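Side-chain contacts in choline dehydrogenase and related flavoproteins (Aspergillus oryzae, PDB 3Q9T), which oxidises formate using an 8-formyl-FAD cofactor, as a member of the glucose-methanol-choline oxidoreductase family: residues F404-P409 / T507-T512; T69-R74 / K82-G87; D306-P311 / I458-G463. All coordinates share one frame; numbering follows the deposited sequence.

Interaction 1 of 3, residues F404-P409 / T507-T512; sequences FQWHFP and TAFHPT. With FAY ([(2R,3S,4R,5R)-5-(6-amino-9H-purin-9-yl)-3,4-dihydroxytetrahydrofuran-2-yl]methyl (2R,3S,4S)-5-(8-formyl-7-methyl-2,4-dioxo-3,4-dihydrobenzo[g]pteridin-10(2H)-yl)-2,3,4-trihydroxypentyl dihydrogen diphosphate), chain D.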
loop_
_atom_site.group_PDB
_atom_site.type_symbol
_atom_site.label_atom_id
_atom_site.label_comp_id
_atom_site.label_asym_id
_atom_site.label_seq_id
_atom_site.Cartn_x
_atom_site.Cartn_y
_atom_site.Cartn_z
ATOM N N PHE A 404 -10.232 13.342 0.864
ATOM C CA PHE A 404 -9.236 13.415 1.930
ATOM C C PHE A 404 -9.378 12.303 2.963
ATOM O O PHE A 404 -8.882 12.430 4.074
ATOM C CB PHE A 404 -9.322 14.763 2.632
ATOM C CG PHE A 404 -9.032 15.928 1.737
ATOM C CD1 PHE A 404 -7.727 16.238 1.390
ATOM C CD2 PHE A 404 -10.066 16.717 1.240
ATOM C CE1 PHE A 404 -7.448 17.312 0.573
ATOM C CE2 PHE A 404 -9.785 17.819 0.417
ATOM C CZ PHE A 404 -8.470 18.104 0.090
ATOM N N GLN A 405 -10.061 11.226 2.590
ATOM C CA GLN A 405 -10.345 10.110 3.491
ATOM C C GLN A 405 -10.364 8.855 2.640
ATOM O O GLN A 405 -11.420 8.289 2.347
ATOM C CB GLN A 405 -11.708 10.276 4.168
ATOM C CG GLN A 405 -11.791 11.390 5.185
ATOM C CD GLN A 405 -11.039 11.089 6.467
ATOM O OE1 GLN A 405 -11.634 10.652 7.441
ATOM N NE2 GLN A 405 -9.732 11.338 6.477
ATOM N N TRP A 406 -9.183 8.432 2.228
ATOM C CA TRP A 406 -9.074 7.437 1.171
ATOM C C TRP A 406 -9.442 6.035 1.651
ATOM O O TRP A 406 -9.756 5.173 0.843
ATOM C CB TRP A 406 -7.659 7.440 0.596
ATOM C CG TRP A 406 -7.326 8.649 -0.200
ATOM C CD1 TRP A 406 -8.144 9.711 -0.480
ATOM C CD2 TRP A 406 -6.083 8.922 -0.842
ATOM N NE1 TRP A 406 -7.480 10.625 -1.253
ATOM C CE2 TRP A 406 -6.213 10.165 -1.490
ATOM C CE3 TRP A 406 -4.870 8.232 -0.934
ATOM C CZ2 TRP A 406 -5.180 10.736 -2.217
ATOM C CZ3 TRP A 406 -3.843 8.801 -1.655
ATOM C CH2 TRP A 406 -4.009 10.040 -2.293
ATOM N N HIS A 407 -9.405 5.791 2.959
ATOM C CA HIS A 407 -9.679 4.427 3.426
ATOM C C HIS A 407 -10.865 4.279 4.351
ATOM O O HIS A 407 -11.140 3.176 4.794
ATOM C CB HIS A 407 -8.428 3.783 4.043
ATOM C CG HIS A 407 -7.341 3.540 3.046
ATOM N ND1 HIS A 407 -7.315 2.433 2.225
ATOM C CD2 HIS A 407 -6.264 4.288 2.700
ATOM C CE1 HIS A 407 -6.254 2.493 1.439
ATOM N NE2 HIS A 407 -5.604 3.613 1.701
ATOM N N PHE A 408 -11.564 5.385 4.632
ATOM C CA PHE A 408 -12.715 5.371 5.538
ATOM C C PHE A 408 -14.013 5.562 4.784
ATOM O O PHE A 408 -14.091 6.377 3.875
ATOM C CB PHE A 408 -12.597 6.459 6.595
ATOM C CG PHE A 408 -11.262 6.485 7.293
ATOM C CD1 PHE A 408 -10.562 5.309 7.525
ATOM C CD2 PHE A 408 -10.698 7.694 7.704
ATOM C CE1 PHE A 408 -9.326 5.337 8.183
ATOM C CE2 PHE A 408 -9.467 7.733 8.346
ATOM C CZ PHE A 408 -8.782 6.549 8.590
ATOM N N PRO A 409 -15.045 4.803 5.159
ATOM C CA PRO A 409 -16.311 5.013 4.458
ATOM C C PRO A 409 -16.886 6.395 4.757
ATOM O O PRO A 409 -16.481 7.079 5.709
ATOM C CB PRO A 409 -17.219 3.899 5.002
ATOM C CG PRO A 409 -16.585 3.447 6.269
ATOM C CD PRO A 409 -15.114 3.739 6.174
ATOM N N THR A 507 -1.110 12.464 -0.486
ATOM C CA THR A 507 -0.697 13.644 -1.238
ATOM C C THR A 507 -1.663 14.788 -0.967
ATOM O O THR A 507 -2.872 14.576 -0.884
ATOM C CB THR A 507 -0.686 13.367 -2.761
ATOM O OG1 THR A 507 -0.311 14.561 -3.458
ATOM C CG2 THR A 507 -2.073 12.923 -3.245
ATOM N N ALA A 508 -1.143 16.004 -0.825
ATOM C CA ALA A 508 -2.027 17.166 -0.772
ATOM C C ALA A 508 -2.314 17.667 -2.195
ATOM O O ALA A 508 -2.872 18.738 -2.377
ATOM C CB ALA A 508 -1.420 18.266 0.092
ATOM N N PHE A 509 -1.913 16.873 -3.190
ATOM C CA PHE A 509 -2.170 17.138 -4.619
ATOM C C PHE A 509 -1.287 18.229 -5.249
ATOM O O PHE A 509 -1.690 18.849 -6.230
ATOM C CB PHE A 509 -3.657 17.437 -4.878
ATOM C CG PHE A 509 -4.597 16.368 -4.351
ATOM C CD1 PHE A 509 -4.662 15.120 -4.955
ATOM C CD2 PHE A 509 -5.418 16.619 -3.264
ATOM C CE1 PHE A 509 -5.524 14.133 -4.484
ATOM C CE2 PHE A 509 -6.284 15.637 -2.789
ATOM C CZ PHE A 509 -6.341 14.398 -3.406
ATOM N N HIS A 510 -0.077 18.430 -4.718
ATOM C CA HIS A 510 0.831 19.462 -5.239
ATOM C C HIS A 510 2.194 18.963 -5.731
ATOM O O HIS A 510 3.212 19.579 -5.425
ATOM C CB HIS A 510 1.075 20.550 -4.173
ATOM C CG HIS A 510 -0.169 20.991 -3.468
ATOM N ND1 HIS A 510 -0.177 21.381 -2.146
ATOM C CD2 HIS A 510 -1.450 21.089 -3.899
ATOM C CE1 HIS A 510 -1.411 21.688 -1.789
ATOM N NE2 HIS A 510 -2.202 21.525 -2.835
ATOM N N PRO A 511 2.237 17.870 -6.512
ATOM C CA PRO A 511 3.563 17.425 -6.986
ATOM C C PRO A 511 4.275 18.436 -7.924
ATOM O O PRO A 511 3.617 19.132 -8.702
ATOM C CB PRO A 511 3.239 16.135 -7.746
ATOM C CG PRO A 511 1.819 16.331 -8.191
ATOM C CD PRO A 511 1.151 17.046 -7.059
ATOM N N THR A 512 5.608 18.470 -7.861
ATOM C CA THR A 512 6.437 19.406 -8.618
ATOM C C THR A 512 7.837 18.829 -8.867
ATOM O O THR A 512 8.181 17.772 -8.332
ATOM C CB THR A 512 6.654 20.734 -7.837
ATOM O OG1 THR A 512 7.387 20.468 -6.628
ATOM C CG2 THR A 512 5.326 21.424 -7.498
HETATM P P FAY D . 0.099 21.386 -14.791
HETATM N N1 FAY D . -3.672 23.528 -6.521
HETATM C C2 FAY D . -4.240 24.684 -5.989
HETATM O O2 FAY D . -3.688 25.767 -6.141
HETATM N N3 FAY D . -5.593 24.714 -5.724
HETATM C C4 FAY D . -6.232 23.536 -5.428
HETATM O O4 FAY D . -7.099 23.562 -4.534
HETATM N N5 FAY D . -6.294 21.164 -5.684
HETATM C C6 FAY D . -6.700 18.949 -6.353
HETATM C C7 FAY D . -6.427 17.849 -7.147
HETATM C C8 FAY D . -5.345 17.892 -8.032
HETATM O O8 FAY D . -4.391 16.869 -9.912
HETATM C C9 FAY D . -4.631 19.088 -8.192
HETATM P PA FAY D . -1.789 19.474 -15.677
HETATM C "C1'" FAY D . -2.887 21.447 -8.368
HETATM C C10 FAY D . -4.363 22.340 -6.486
HETATM N N10 FAY D . -4.010 21.291 -7.339
HETATM N N1A FAY D . -0.586 12.509 -24.023
HETATM O O1A FAY D . -2.130 18.120 -15.150
HETATM C C1B FAY D . -2.134 16.083 -20.501
HETATM O O1P FAY D . -0.085 22.301 -15.977
HETATM C "C2'" FAY D . -3.380 22.141 -9.659
HETATM O "O2'" FAY D . -4.589 21.565 -10.005
HETATM C C2A FAY D . -1.433 13.583 -24.226
HETATM O O2A FAY D . -2.776 20.539 -15.310
HETATM C C2B FAY D . -3.064 15.867 -19.320
HETATM O O2B FAY D . -4.291 15.258 -19.680
HETATM O O2P FAY D . 1.557 21.321 -14.372
HETATM C "C3'" FAY D . -2.489 22.260 -10.939
HETATM O "O3'" FAY D . -3.166 22.070 -12.180
HETATM N N3A FAY D . -1.747 14.438 -23.182
HETATM C C3B FAY D . -3.277 17.288 -18.845
HETATM O O3B FAY D . -4.282 17.878 -19.632
HETATM O O3P FAY D . -0.328 19.884 -15.188
HETATM C "C4'" FAY D . -1.262 21.384 -10.964
HETATM O "O4'" FAY D . -0.610 21.597 -9.715
HETATM C C4A FAY D . -1.212 14.222 -21.953
HETATM C C4B FAY D . -1.982 17.980 -19.194
HETATM O O4B FAY D . -1.291 17.132 -20.095
HETATM C C4X FAY D . -5.599 22.339 -5.812
HETATM C "C5'" FAY D . -0.353 21.739 -12.166
HETATM O "O5'" FAY D . -0.855 21.760 -13.511
HETATM C C5A FAY D . -0.350 13.151 -21.732
HETATM C C5B FAY D . -1.153 18.259 -17.956
HETATM O O5B FAY D . -1.718 19.367 -17.299
HETATM C C5X FAY D . -5.849 20.050 -6.362
HETATM C C6A FAY D . -0.036 12.280 -22.773
HETATM N N6A FAY D . 0.712 11.194 -22.537
HETATM N N7A FAY D . 0.028 13.183 -20.437
HETATM C C7M FAY D . -7.196 16.576 -6.888
HETATM C C8A FAY D . -0.554 14.241 -19.834
HETATM C C8M FAY D . -5.309 16.892 -9.123
HETATM C C9A FAY D . -4.837 20.162 -7.330
HETATM N N9A FAY D . -1.326 14.885 -20.756
#
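Phe-509 stands between the flavin of the GMC oxidoreductase fold and two aromatic side chains, Phe-404 and Trp-406, from the loop joining strands 392-397 and 415-423. No hydrogen bond crosses from 404-409 to 507-512; carbon packing joins them. The aromatic contacts are carbon to carbon. Phe-404 brings CE1 to the edge of the Phe-509 ring, in its plane, and CE1 lies 3.9 Å from CE2 of Phe-509. At the far end of the indole, Trp-406 CZ2 is 4.0 Å from Phe-509 CZ, which sits near the indole plane. Beside it the methyl of Thr-507 reaches the same indole edge, with CG2 3.6 Å from Trp-406 CH2.

The faces of Phe-509 are used differently. The 7-methyl carbon of the flavin, FAY C7M, lies over one face, displaced toward the rim, and comes within 3.5 Å of Phe-509 CD1. The opposite face receives the carbonyl oxygen of Thr-507 over its centre, so the ring is held between backbone and cofactor. Its CG stands anti to the carbonyl carbon (chi1 -54°), which turns the ring back toward Trp-406 while CB remains against the flavin.

Polar bonds shape each loop separately. Gln-405 folds its amide back so that NE2 donates to Phe-404 O at 2.8 Å, and Trp-406 NE1 bonds Ala-403 O. His-407 uses ND1 to bond Asp-503 of the second subunit, placing this loop at the dimer interface. In the other loop Thr-507 forms an ST turn, and its hydroxyl also meets Asp-306 OD2 in a hydrogen bond whose modelled length is doubtfully short. With OG1 anti to the Thr-507 backbone N (chi1 178°), the Phe-509 N-H reaches Thr-507 OG1 at 2.8 Å and 150°.

Interaction 2 of 3, residues T69-R74 / K82-G87; sequences TTMVRR and KPNTRG. With FAY ([(2R,3S,4R,5R)-5-(6-amino-9H-purin-9-yl)-3,4-dihydroxytetrahydrofuran-2-yl]methyl (2R,3S,4S)-5-(8-formyl-7-methyl-2,4-dioxo-3,4-dihydrobenzo[g]pteridin-10(2H)-yl)-2,3,4-trihydroxypentyl dihydrogen diphosphate), chain D.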
loop_
_atom_site.group_PDB
_atom_site.type_symbol
_atom_site.label_atom_id
_atom_site.label_comp_id
_atom_site.label_asym_id
_atom_site.label_seq_id
_atom_site.Cartn_x
_atom_site.Cartn_y
_atom_site.Cartn_z
ATOM N N THR A 69 0.500 5.485 -7.205
ATOM C CA THR A 69 1.772 6.031 -6.751
ATOM C C THR A 69 2.131 5.672 -5.316
ATOM O O THR A 69 1.269 5.576 -4.448
ATOM C CB THR A 69 1.927 7.591 -6.983
ATOM O OG1 THR A 69 1.767 8.300 -5.756
ATOM C CG2 THR A 69 0.985 8.106 -8.005
ATOM N N THR A 70 3.423 5.460 -5.088
ATOM C CA THR A 70 3.944 5.184 -3.756
ATOM C C THR A 70 3.999 6.479 -2.951
ATOM O O THR A 70 4.683 7.442 -3.332
ATOM C CB THR A 70 5.365 4.567 -3.821
ATOM O OG1 THR A 70 5.317 3.314 -4.505
ATOM C CG2 THR A 70 5.960 4.364 -2.410
ATOM N N MET A 71 3.280 6.486 -1.836
ATOM C CA MET A 71 3.151 7.665 -0.988
ATOM C C MET A 71 4.335 7.770 -0.053
ATOM O O MET A 71 4.920 8.841 0.120
ATOM C CB MET A 71 1.854 7.586 -0.183
ATOM C CG MET A 71 0.596 7.620 -1.061
ATOM S SD MET A 71 0.241 9.287 -1.688
ATOM C CE MET A 71 -0.172 8.897 -3.384
ATOM N N VAL A 72 4.676 6.649 0.566
ATOM C CA VAL A 72 5.852 6.589 1.397
ATOM C C VAL A 72 6.609 5.296 1.196
ATOM O O VAL A 72 6.014 4.239 0.983
ATOM C CB VAL A 72 5.555 6.911 2.903
ATOM C CG1 VAL A 72 4.073 7.010 3.164
ATOM C CG2 VAL A 72 6.232 5.934 3.829
ATOM N N ARG A 73 7.931 5.418 1.217
ATOM C CA ARG A 73 8.834 4.294 1.069
ATOM C C ARG A 73 9.979 4.467 2.056
ATOM O O ARG A 73 11.037 4.975 1.705
ATOM C CB ARG A 73 9.371 4.215 -0.368
ATOM C CG ARG A 73 10.221 2.974 -0.635
ATOM C CD ARG A 73 10.644 2.877 -2.098
ATOM N NE ARG A 73 9.541 2.439 -2.945
ATOM C CZ ARG A 73 9.450 2.689 -4.250
ATOM N NH1 ARG A 73 8.408 2.236 -4.944
ATOM N NH2 ARG A 73 10.398 3.390 -4.868
ATOM N N ARG A 74 9.723 4.091 3.305
ATOM C CA ARG A 74 10.715 4.097 4.363
ATOM C C ARG A 74 11.027 2.638 4.659
ATOM O O ARG A 74 10.282 1.753 4.237
ATOM C CB ARG A 74 10.152 4.755 5.630
ATOM C CG ARG A 74 9.883 6.267 5.524
ATOM C CD ARG A 74 8.974 6.743 6.662
ATOM N NE ARG A 74 9.427 6.258 7.970
ATOM C CZ ARG A 74 10.297 6.896 8.751
ATOM N NH1 ARG A 74 10.819 8.063 8.377
ATOM N NH2 ARG A 74 10.639 6.371 9.916
ATOM N N LYS A 82 -3.944 4.239 -5.135
ATOM C CA LYS A 82 -4.621 4.603 -6.361
ATOM C C LYS A 82 -6.035 4.973 -5.974
ATOM O O LYS A 82 -6.673 4.247 -5.236
ATOM C CB LYS A 82 -4.608 3.439 -7.355
ATOM C CG LYS A 82 -5.524 3.609 -8.551
ATOM C CD LYS A 82 -5.578 2.314 -9.327
ATOM C CE LYS A 82 -6.487 2.401 -10.514
ATOM N NZ LYS A 82 -5.958 3.364 -11.476
ATOM N N PRO A 83 -6.539 6.103 -6.485
ATOM C CA PRO A 83 -5.914 6.938 -7.510
ATOM C C PRO A 83 -5.112 8.103 -6.953
ATOM O O PRO A 83 -5.530 8.742 -6.009
ATOM C CB PRO A 83 -7.134 7.516 -8.240
ATOM C CG PRO A 83 -8.131 7.726 -7.121
ATOM C CD PRO A 83 -7.937 6.508 -6.225
ATOM N N ASN A 84 -3.965 8.383 -7.553
ATOM C CA ASN A 84 -3.312 9.652 -7.334
ATOM C C ASN A 84 -3.818 10.566 -8.437
ATOM O O ASN A 84 -3.287 10.563 -9.537
ATOM C CB ASN A 84 -1.802 9.511 -7.419
ATOM C CG ASN A 84 -1.085 10.786 -7.053
ATOM O OD1 ASN A 84 0.127 10.927 -7.277
ATOM N ND2 ASN A 84 -1.816 11.713 -6.454
ATOM N N THR A 85 -4.863 11.320 -8.129
ATOM C CA THR A 85 -5.669 12.030 -9.115
ATOM C C THR A 85 -4.911 13.128 -9.878
ATOM O O THR A 85 -4.169 13.912 -9.288
ATOM C CB THR A 85 -6.918 12.617 -8.407
ATOM O OG1 THR A 85 -7.793 11.545 -8.004
ATOM C CG2 THR A 85 -7.656 13.618 -9.283
ATOM N N ARG A 86 -5.110 13.156 -11.194
ATOM C CA ARG A 86 -4.575 14.180 -12.098
ATOM C C ARG A 86 -5.613 14.371 -13.183
ATOM O O ARG A 86 -6.275 13.410 -13.564
ATOM C CB ARG A 86 -3.290 13.692 -12.775
ATOM C CG ARG A 86 -2.037 13.700 -11.901
ATOM C CD ARG A 86 -1.600 15.110 -11.601
ATOM N NE ARG A 86 -1.839 15.452 -10.203
ATOM C CZ ARG A 86 -1.535 16.621 -9.654
ATOM N NH1 ARG A 86 -0.994 17.581 -10.392
ATOM N NH2 ARG A 86 -1.769 16.834 -8.360
ATOM N N GLY A 87 -5.742 15.593 -13.699
ATOM C CA GLY A 87 -6.746 15.884 -14.708
ATOM C C GLY A 87 -6.422 15.311 -16.090
ATOM O O GLY A 87 -5.324 15.488 -16.611
HETATM P P FAY D . 0.099 21.386 -14.791
HETATM N N1 FAY D . -3.672 23.528 -6.521
HETATM C C2 FAY D . -4.240 24.684 -5.989
HETATM O O2 FAY D . -3.688 25.767 -6.141
HETATM N N3 FAY D . -5.593 24.714 -5.724
HETATM C C4 FAY D . -6.232 23.536 -5.428
HETATM O O4 FAY D . -7.099 23.562 -4.534
HETATM N N5 FAY D . -6.294 21.164 -5.684
HETATM C C6 FAY D . -6.700 18.949 -6.353
HETATM C C7 FAY D . -6.427 17.849 -7.147
HETATM C C8 FAY D . -5.345 17.892 -8.032
HETATM O O8 FAY D . -4.391 16.869 -9.912
HETATM C C9 FAY D . -4.631 19.088 -8.192
HETATM P PA FAY D . -1.789 19.474 -15.677
HETATM C "C1'" FAY D . -2.887 21.447 -8.368
HETATM C C10 FAY D . -4.363 22.340 -6.486
HETATM N N10 FAY D . -4.010 21.291 -7.339
HETATM N N1A FAY D . -0.586 12.509 -24.023
HETATM O O1A FAY D . -2.130 18.120 -15.150
HETATM C C1B FAY D . -2.134 16.083 -20.501
HETATM O O1P FAY D . -0.085 22.301 -15.977
HETATM C "C2'" FAY D . -3.380 22.141 -9.659
HETATM O "O2'" FAY D . -4.589 21.565 -10.005
HETATM C C2A FAY D . -1.433 13.583 -24.226
HETATM O O2A FAY D . -2.776 20.539 -15.310
HETATM C C2B FAY D . -3.064 15.867 -19.320
HETATM O O2B FAY D . -4.291 15.258 -19.680
HETATM O O2P FAY D . 1.557 21.321 -14.372
HETATM C "C3'" FAY D . -2.489 22.260 -10.939
HETATM O "O3'" FAY D . -3.166 22.070 -12.180
HETATM N N3A FAY D . -1.747 14.438 -23.182
HETATM C C3B FAY D . -3.277 17.288 -18.845
HETATM O O3B FAY D . -4.282 17.878 -19.632
HETATM O O3P FAY D . -0.328 19.884 -15.188
HETATM C "C4'" FAY D . -1.262 21.384 -10.964
HETATM O "O4'" FAY D . -0.610 21.597 -9.715
HETATM C C4A FAY D . -1.212 14.222 -21.953
HETATM C C4B FAY D . -1.982 17.980 -19.194
HETATM O O4B FAY D . -1.291 17.132 -20.095
HETATM C C4X FAY D . -5.599 22.339 -5.812
HETATM C "C5'" FAY D . -0.353 21.739 -12.166
HETATM O "O5'" FAY D . -0.855 21.760 -13.511
HETATM C C5A FAY D . -0.350 13.151 -21.732
HETATM C C5B FAY D . -1.153 18.259 -17.956
HETATM O O5B FAY D . -1.718 19.367 -17.299
HETATM C C5X FAY D . -5.849 20.050 -6.362
HETATM C C6A FAY D . -0.036 12.280 -22.773
HETATM N N6A FAY D . 0.712 11.194 -22.537
HETATM N N7A FAY D . 0.028 13.183 -20.437
HETATM C C7M FAY D . -7.196 16.576 -6.888
HETATM C C8A FAY D . -0.554 14.241 -19.834
HETATM C C8M FAY D . -5.309 16.892 -9.123
HETATM C C9A FAY D . -4.837 20.162 -7.330
HETATM N N9A FAY D . -1.326 14.885 -20.756
#
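Thr-69 and Asn-84 meet with their side chains askew, and on the 82-87 side Asn-84 makes every close contact. Its CG extends anti to the backbone N (chi1 -174°), carrying the amide across to Thr-69, just before the corner in strand 67-74. CB of Asn-84 already lies 3.2 Å from CG2 of Thr-69. Next along, CG stays near that methyl and is 4.2 Å from Met-71 CE, whose bent side chain swings its end inward. At the tip, OD1 has a weak hydrogen bond from Thr-69 OG1 at 3.5 Å. The methyl CG2 of Thr-69 is nearer still to OD1, at 3.0 Å, a tight fit that accompanies a threonine chi1 of 104°, far from a staggered position. ND2, the other branch, packs on the methyl of Thr-507.

Past Asn-84 the chain runs to the cofactor. Thr-85 CG2 lies 3.8 Å from FAY C7M, and Arg-86, bent at chi2 and chi3, donates from NE to Thr-85 O at 2.9 Å. One face of its guanidinium is turned to the formyl carbon C8M of FAY; the spacing to the formyl oxygen is doubtful.

Backbone bonds tie Thr-69 to Glu-81 of strand 77-81, its side chain touches Ile-446 of strand 445-447, and helix 267-277 lays Phe-269 against both Asn-84 and Arg-86.

Interaction 3 of 3, residues D306-P311 / I458-G463; sequences DHPGVP and IAMREG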
loop_
_atom_site.group_PDB
_atom_site.type_symbol
_atom_site.label_atom_id
_atom_site.label_comp_id
_atom_site.label_asym_id
_atom_site.label_seq_id
_atom_site.Cartn_x
_atom_site.Cartn_y
_atom_site.Cartn_z
ATOM N N ASP A 306 6.444 17.008 -3.254
ATOM C CA ASP A 306 5.014 17.217 -3.054
ATOM C C ASP A 306 4.806 17.553 -1.575
ATOM O O ASP A 306 5.741 17.439 -0.775
ATOM C CB ASP A 306 4.264 15.944 -3.456
ATOM C CG ASP A 306 2.736 16.130 -3.545
ATOM O OD1 ASP A 306 2.230 17.244 -3.357
ATOM O OD2 ASP A 306 2.036 15.135 -3.821
ATOM N N HIS A 307 3.595 17.970 -1.212
ATOM C CA HIS A 307 3.259 18.208 0.193
ATOM C C HIS A 307 2.545 16.989 0.771
ATOM O O HIS A 307 1.531 16.566 0.218
ATOM C CB HIS A 307 2.281 19.370 0.316
ATOM C CG HIS A 307 2.862 20.714 0.001
ATOM N ND1 HIS A 307 2.164 21.667 -0.704
ATOM C CD2 HIS A 307 4.051 21.277 0.321
ATOM C CE1 HIS A 307 2.901 22.757 -0.816
ATOM N NE2 HIS A 307 4.048 22.550 -0.196
ATOM N N PRO A 308 3.027 16.449 1.905
ATOM C CA PRO A 308 2.244 15.366 2.514
ATOM C C PRO A 308 1.106 16.000 3.304
ATOM O O PRO A 308 1.268 17.119 3.783
ATOM C CB PRO A 308 3.245 14.708 3.463
ATOM C CG PRO A 308 4.127 15.850 3.895
ATOM C CD PRO A 308 4.147 16.869 2.770
ATOM N N GLY A 309 -0.034 15.320 3.393
ATOM C CA GLY A 309 -1.170 15.836 4.120
ATOM C C GLY A 309 -1.682 14.721 5.007
ATOM O O GLY A 309 -1.738 13.575 4.569
ATOM N N VAL A 310 -1.999 15.037 6.262
ATOM C CA VAL A 310 -2.797 14.125 7.072
ATOM C C VAL A 310 -4.147 14.764 7.395
ATOM O O VAL A 310 -4.262 15.561 8.319
ATOM C CB VAL A 310 -2.075 13.679 8.370
ATOM C CG1 VAL A 310 -3.027 12.873 9.263
ATOM C CG2 VAL A 310 -0.834 12.869 8.029
ATOM N N PRO A 311 -5.175 14.431 6.612
ATOM C CA PRO A 311 -6.489 14.984 6.939
ATOM C C PRO A 311 -7.122 14.220 8.090
ATOM O O PRO A 311 -6.787 13.060 8.328
ATOM C CB PRO A 311 -7.307 14.742 5.662
ATOM C CG PRO A 311 -6.324 14.271 4.618
ATOM C CD PRO A 311 -5.190 13.659 5.363
ATOM N N ILE A 458 7.482 14.355 12.906
ATOM C CA ILE A 458 7.328 15.115 14.149
ATOM C C ILE A 458 6.542 16.403 13.907
ATOM O O ILE A 458 5.670 16.752 14.693
ATOM C CB ILE A 458 8.700 15.417 14.794
ATOM C CG1 ILE A 458 9.273 14.124 15.358
ATOM C CG2 ILE A 458 8.586 16.494 15.864
ATOM C CD1 ILE A 458 10.766 14.091 15.416
ATOM N N ALA A 459 6.832 17.092 12.809
ATOM C CA ALA A 459 6.095 18.302 12.474
ATOM C C ALA A 459 4.631 17.982 12.157
ATOM O O ALA A 459 3.718 18.669 12.632
ATOM C CB ALA A 459 6.754 19.032 11.295
ATOM N N MET A 460 4.404 16.935 11.366
ATOM C CA MET A 460 3.038 16.575 10.993
ATOM C C MET A 460 2.231 16.218 12.222
ATOM O O MET A 460 1.095 16.662 12.373
ATOM C CB MET A 460 2.985 15.433 9.972
ATOM C CG MET A 460 1.551 15.037 9.622
ATOM S SD MET A 460 0.672 16.402 8.831
ATOM C CE MET A 460 1.163 16.153 7.094
ATOM N N ARG A 461 2.825 15.417 13.101
ATOM C CA ARG A 461 2.223 15.131 14.409
ATOM C C ARG A 461 1.830 16.434 15.124
ATOM O O ARG A 461 0.690 16.612 15.563
ATOM C CB ARG A 461 3.210 14.351 15.276
ATOM C CG ARG A 461 2.690 13.960 16.654
ATOM C CD ARG A 461 3.714 14.356 17.696
ATOM N NE ARG A 461 4.875 13.499 17.637
ATOM C CZ ARG A 461 6.083 13.811 18.086
ATOM N NH1 ARG A 461 6.333 14.996 18.645
ATOM N NH2 ARG A 461 7.051 12.908 17.976
ATOM N N GLU A 462 2.783 17.349 15.239
ATOM C CA GLU A 462 2.543 18.593 15.969
ATOM C C GLU A 462 1.539 19.533 15.303
ATOM O O GLU A 462 0.927 20.353 15.981
ATOM C CB GLU A 462 3.862 19.311 16.262
ATOM C CG GLU A 462 4.766 18.503 17.200
ATOM C CD GLU A 462 4.031 18.081 18.460
ATOM O OE1 GLU A 462 3.296 18.924 19.013
ATOM O OE2 GLU A 462 4.160 16.912 18.878
ATOM N N GLY A 463 1.364 19.417 13.984
ATOM C CA GLY A 463 0.386 20.243 13.292
ATOM C C GLY A 463 -1.024 19.698 13.456
ATOM O O GLY A 463 -2.003 20.440 13.421
#
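A helix-on-sheet packing joins helix 454-473 to strand 308-316 of the large mixed sheet, and Met-460 alone among residues 458-463 bridges the gap to Pro-308, Gly-309 and Val-310. The short helix and strand segments run 9.6 Å apart at closest approach, with their directions 33° apart. Met-460 starts out extended, CG anti to the backbone N (chi1 178°), then bends at chi2 and chi3 to lay its end along the strand. CG of Met-460 touches Val-310 CG2 at 3.6 Å, and SD lies 3.9 Å from Val-310 CB. The methyl goes deeper and rests on main chain: CE is 3.5 Å from Pro-308 O, 3.5 Å from Val-310 N and 3.8 Å from Gly-309 CA. The Pro-308 ring is looser, with CG 4.4 Å from Met-460 CE.

Neighbours close the layer: Val-501 of helix 494-504 touches both Val-310 and Met-460, and Val-421 and Leu-423 of strand 415-423 also meet the methionine. Arg-461 turns away from the strand and forms a nearly straight salt bridge from NH1 to Glu-462 OE2 at 2.9 Å; NH1 has a second one with Asp-368.

Pro-308, Gly-309 and Val-310 have backbone hydrogen bonds with Leu-423, Gln-506 and Val-421 on adjacent strands. With no polar bond across it, the contact rests on van der Waals packing, through a flexible thioether whose methyl follows the backbone.

How the interactions relate
Along the chain interaction 2 closes before the others open, whereas the segments of interactions 1 and 3 alternate: 306-311, 404-409, 458-463, 507-512. The centres of interactions 1 and 2 lie about 8 Å apart, and both touch the flavin cofactor and the second subunit; a weak, probable hydrogen bond from Arg-86 NH2 to Phe-509 O joins them. Interaction 3 lies about 12 Å from interaction 1 between centres, joined to it by a probable hydrogen bond between the ring nitrogens ND1 of His-307 and His-510. Interactions 2 and 3, about 16 Å apart between centres, do not touch each other, but residues 507-512 touch both. Strand 308-316 pairs with strands 415-423 and 506-507, linking the helix-backed sheet to the loop beside the flavin.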